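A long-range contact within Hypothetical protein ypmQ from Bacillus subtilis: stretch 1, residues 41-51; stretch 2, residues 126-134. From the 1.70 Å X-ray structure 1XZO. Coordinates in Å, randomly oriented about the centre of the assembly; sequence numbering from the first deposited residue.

Stretch 1 (41-51) IFTNCETICPP
Stretch 2 (126-134) KPEGEDQVI

Residues 41-51 and 126-134 meet as two irregular loops whose register rises together; the first runs out to Thr 47 and folds back to Pro 50. The register advances from Phe 42 opposite Pro 127 (CA to CA 7.5 Å) through Cys 45 opposite Glu 130 (5.4 Å) to Pro 50 opposite Gln 132 (5.3 Å), so the chains draw closer after the first pair. The contact buries 439 Å² in all, and no hydrogen bond crosses it among the modelled atoms; fit of shape takes the leading part.

The main bump is the ring of Phe 42. Its CA-to-CB bond points toward the second stretch, and with chi1 at 50° (p) and chi2 at -82° one face lies against Pro 127, whose own CB points back toward it. Pro 127 CB sits 4.1 Å from the centroid of the Phe 42 ring, 14° off the normal, a CH-pi contact, while the C-gamma endo pucker accompanies an approach of Pro 127 CG to 3.8 Å from Phe 42 CD2. The ring edge reaches further along the chain: Phe 42 CZ lies 4.0 Å from Asp 131 O, near the ring plane, and 4.1 Å from Asp 131 CB. The ring thus spans the space between Pro 127 and Asp 131.

Between these two residues the second chain bulges away at Glu 128 and comes back through Gly 129 (phi/psi 78/-21), a positive phi that favours glycine. Here backbone meets backbone, with Asn 44 O 3.5 Å from Gly 129 O. Cys 45, chi1 off-well at -114°, lays its sulfur against the following backbone: SG is 3.9 Å from Glu 130 CA and 3.6 Å from Asp 131 N. The Glu 130 side chain starts sideways and its end leads away.

Past an unusual Ile 48 (phi/psi 0/112), two consecutive prolines form a second apolar patch. Pro 50, C-gamma exo, packs tightly on main-chain carbonyls, its CD 3.3 Å from Asp 131 O and its CG 3.2 Å from Gln 132 O. Val 133, chi1 -50° (m), inserts CG1 beside both rings, 3.9 Å from Pro 50 CB and 3.9 Å from Pro 51 CD; Pro 51 is C-gamma endo.

Gln 132 (phi/psi -21/-95) directs its CB away and curls back on its own stretch, NE2 donating to Val 133 O at 2.9 Å. The close packing has a polar cost: Ile 48 O stands 3.7 Å from both Asp 131 O and Gln 132 N, and all three atoms are buried without a partner in the model.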

# COMPACT_ATOMS: atom_id res chain seq x y z
N ILE A 41 2.70 0.02 -6.53
CA ILE A 41 2.27 0.68 -7.79
C ILE A 41 3.40 1.25 -8.61
O ILE A 41 4.55 1.33 -8.16
CB ILE A 41 1.26 1.81 -7.51
CG1 ILE A 41 1.91 3.01 -6.80
CG2 ILE A 41 0.19 1.35 -6.68
N PHE A 42 3.14 1.61 -9.88
CA PHE A 42 4.13 2.44 -10.60
C PHE A 42 3.34 3.53 -11.29
O PHE A 42 2.15 3.31 -11.58
CB PHE A 42 4.91 1.62 -11.62
CG PHE A 42 4.03 0.81 -12.51
CD1 PHE A 42 3.54 -0.39 -12.11
CD2 PHE A 42 3.62 1.31 -13.72
CE1 PHE A 42 2.67 -1.13 -12.96
CE2 PHE A 42 2.76 0.60 -14.52
CZ PHE A 42 2.31 -0.62 -14.15
N THR A 43 4.00 4.63 -11.63
CA THR A 43 3.30 5.79 -12.19
C THR A 43 3.26 5.78 -13.69
O THR A 43 2.36 6.41 -14.24
CB THR A 43 3.88 7.16 -11.75
OG1 THR A 43 5.22 7.37 -12.25
CG2 THR A 43 4.00 7.27 -10.34
N ASN A 44 4.22 5.15 -14.39
CA ASN A 44 4.34 5.35 -15.82
C ASN A 44 3.57 4.28 -16.55
O ASN A 44 4.06 3.18 -16.75
CB ASN A 44 5.78 5.29 -16.29
CG ASN A 44 5.92 5.42 -17.81
OD1 ASN A 44 5.59 6.46 -18.40
N CYS A 45 2.36 4.64 -16.93
CA CYS A 45 1.52 3.83 -17.81
C CYS A 45 0.68 4.79 -18.68
O CYS A 45 -0.06 5.61 -18.13
CB CYS A 45 0.65 2.89 -16.98
SG CYS A 45 1.04 1.12 -17.22
N GLU A 46 0.90 4.76 -20.00
CA GLU A 46 -0.02 5.33 -21.01
C GLU A 46 -1.08 4.27 -21.22
O GLU A 46 -2.26 4.46 -20.87
CB GLU A 46 0.70 5.63 -22.37
CG GLU A 46 -0.21 5.60 -23.63
CD GLU A 46 0.51 5.38 -24.98
OE1 GLU A 46 0.99 4.25 -25.24
OE2 GLU A 46 0.55 6.32 -25.81
N THR A 47 -0.66 3.13 -21.78
CA THR A 47 -1.59 2.04 -22.08
C THR A 47 -2.08 1.47 -20.75
O THR A 47 -1.33 1.44 -19.75
CB THR A 47 -0.92 0.95 -22.94
OG1 THR A 47 -0.73 1.44 -24.29
CG2 THR A 47 -1.82 -0.29 -23.10
N ILE A 48 -3.36 1.08 -20.74
CA ILE A 48 -4.09 0.62 -19.54
C ILE A 48 -3.28 0.59 -18.24
O ILE A 48 -2.34 -0.23 -18.06
CB ILE A 48 -4.73 -0.78 -19.78
CG1 ILE A 48 -3.80 -1.65 -20.65
CG2 ILE A 48 -6.13 -0.61 -20.39
N CYS A 49 -3.68 1.48 -17.35
CA CYS A 49 -3.14 1.53 -16.01
C CYS A 49 -3.86 0.52 -15.07
O CYS A 49 -5.08 0.34 -15.13
CB CYS A 49 -3.25 2.96 -15.50
SG CYS A 49 -4.82 3.40 -14.79
N PRO A 50 -3.11 -0.19 -14.25
CA PRO A 50 -3.77 -1.09 -13.30
C PRO A 50 -4.78 -0.38 -12.43
O PRO A 50 -4.64 0.81 -12.14
CB PRO A 50 -2.63 -1.61 -12.41
CG PRO A 50 -1.40 -1.39 -13.21
CD PRO A 50 -1.64 -0.29 -14.21
N PRO A 51 -5.80 -1.12 -12.02
CA PRO A 51 -6.84 -0.64 -11.12
C PRO A 51 -6.49 -0.46 -9.66
O PRO A 51 -7.40 -0.06 -8.91
CB PRO A 51 -7.87 -1.78 -11.21
CG PRO A 51 -7.03 -2.99 -11.47
CD PRO A 51 -6.12 -2.48 -12.53
N LYS A 126 9.85 -4.02 -12.10
CA LYS A 126 9.72 -2.81 -12.91
C LYS A 126 8.67 -3.07 -13.98
O LYS A 126 8.53 -4.19 -14.41
CB LYS A 126 11.04 -2.58 -13.68
CG LYS A 126 11.95 -1.57 -13.17
CD LYS A 126 13.39 -1.92 -13.53
CE LYS A 126 13.82 -1.30 -14.82
NZ LYS A 126 13.99 0.18 -14.64
N PRO A 127 7.96 -2.06 -14.44
CA PRO A 127 7.14 -2.20 -15.66
C PRO A 127 7.98 -2.34 -16.94
O PRO A 127 9.13 -1.93 -16.96
CB PRO A 127 6.32 -0.91 -15.71
CG PRO A 127 7.00 0.06 -14.76
CD PRO A 127 7.84 -0.73 -13.82
N GLU A 128 7.41 -2.93 -17.99
CA GLU A 128 8.06 -2.91 -19.33
C GLU A 128 7.54 -1.68 -20.14
O GLU A 128 7.24 -1.77 -21.35
CB GLU A 128 7.84 -4.23 -20.08
CG GLU A 128 8.68 -4.42 -21.35
CD GLU A 128 10.11 -4.88 -21.09
OE1 GLU A 128 10.73 -4.48 -20.06
OE2 GLU A 128 10.64 -5.63 -21.96
N GLY A 129 7.47 -0.54 -19.45
CA GLY A 129 6.81 0.65 -19.94
C GLY A 129 5.29 0.55 -19.83
O GLY A 129 4.61 1.59 -19.84
N GLU A 130 4.75 -0.68 -19.73
CA GLU A 130 3.30 -0.94 -19.58
C GLU A 130 3.00 -2.05 -18.56
O GLU A 130 3.92 -2.68 -18.01
CB GLU A 130 2.63 -1.30 -20.95
CG GLU A 130 3.49 -1.19 -22.21
CD GLU A 130 4.29 -2.46 -22.51
OE1 GLU A 130 4.63 -3.20 -21.56
OE2 GLU A 130 4.57 -2.72 -23.70
N ASP A 131 1.71 -2.25 -18.29
CA ASP A 131 1.17 -3.46 -17.66
C ASP A 131 -0.28 -3.28 -17.16
O ASP A 131 -0.51 -2.71 -16.10
CB ASP A 131 2.06 -3.99 -16.51
CG ASP A 131 3.07 -5.07 -16.96
OD1 ASP A 131 4.06 -5.30 -16.23
OD2 ASP A 131 2.95 -5.72 -18.03
N GLN A 132 -1.25 -3.75 -17.96
CA GLN A 132 -2.58 -4.16 -17.48
C GLN A 132 -2.59 -4.49 -15.97
O GLN A 132 -2.79 -3.59 -15.15
CB GLN A 132 -3.13 -5.32 -18.36
CG GLN A 132 -2.29 -6.67 -18.51
CD GLN A 132 -0.77 -6.51 -18.57
OE1 GLN A 132 -0.24 -5.81 -19.43
NE2 GLN A 132 -0.07 -7.19 -17.66
N VAL A 133 -2.44 -5.78 -15.63
CA VAL A 133 -1.70 -6.24 -14.43
C VAL A 133 -0.95 -7.52 -14.81
O VAL A 133 -1.53 -8.41 -15.46
CB VAL A 133 -2.59 -6.56 -13.17
CG1 VAL A 133 -3.56 -5.42 -12.87
CG2 VAL A 133 -3.35 -7.91 -13.33
N ILE A 134 0.33 -7.62 -14.42
CA ILE A 134 1.04 -8.91 -14.57
C ILE A 134 1.05 -9.67 -13.22
O ILE A 134 1.75 -9.30 -12.26
CB ILE A 134 2.44 -8.81 -15.31
CG1 ILE A 134 2.46 -9.74 -16.54
CG2 ILE A 134 3.64 -9.11 -14.38
CD1 ILE A 134 3.22 -9.18 -17.75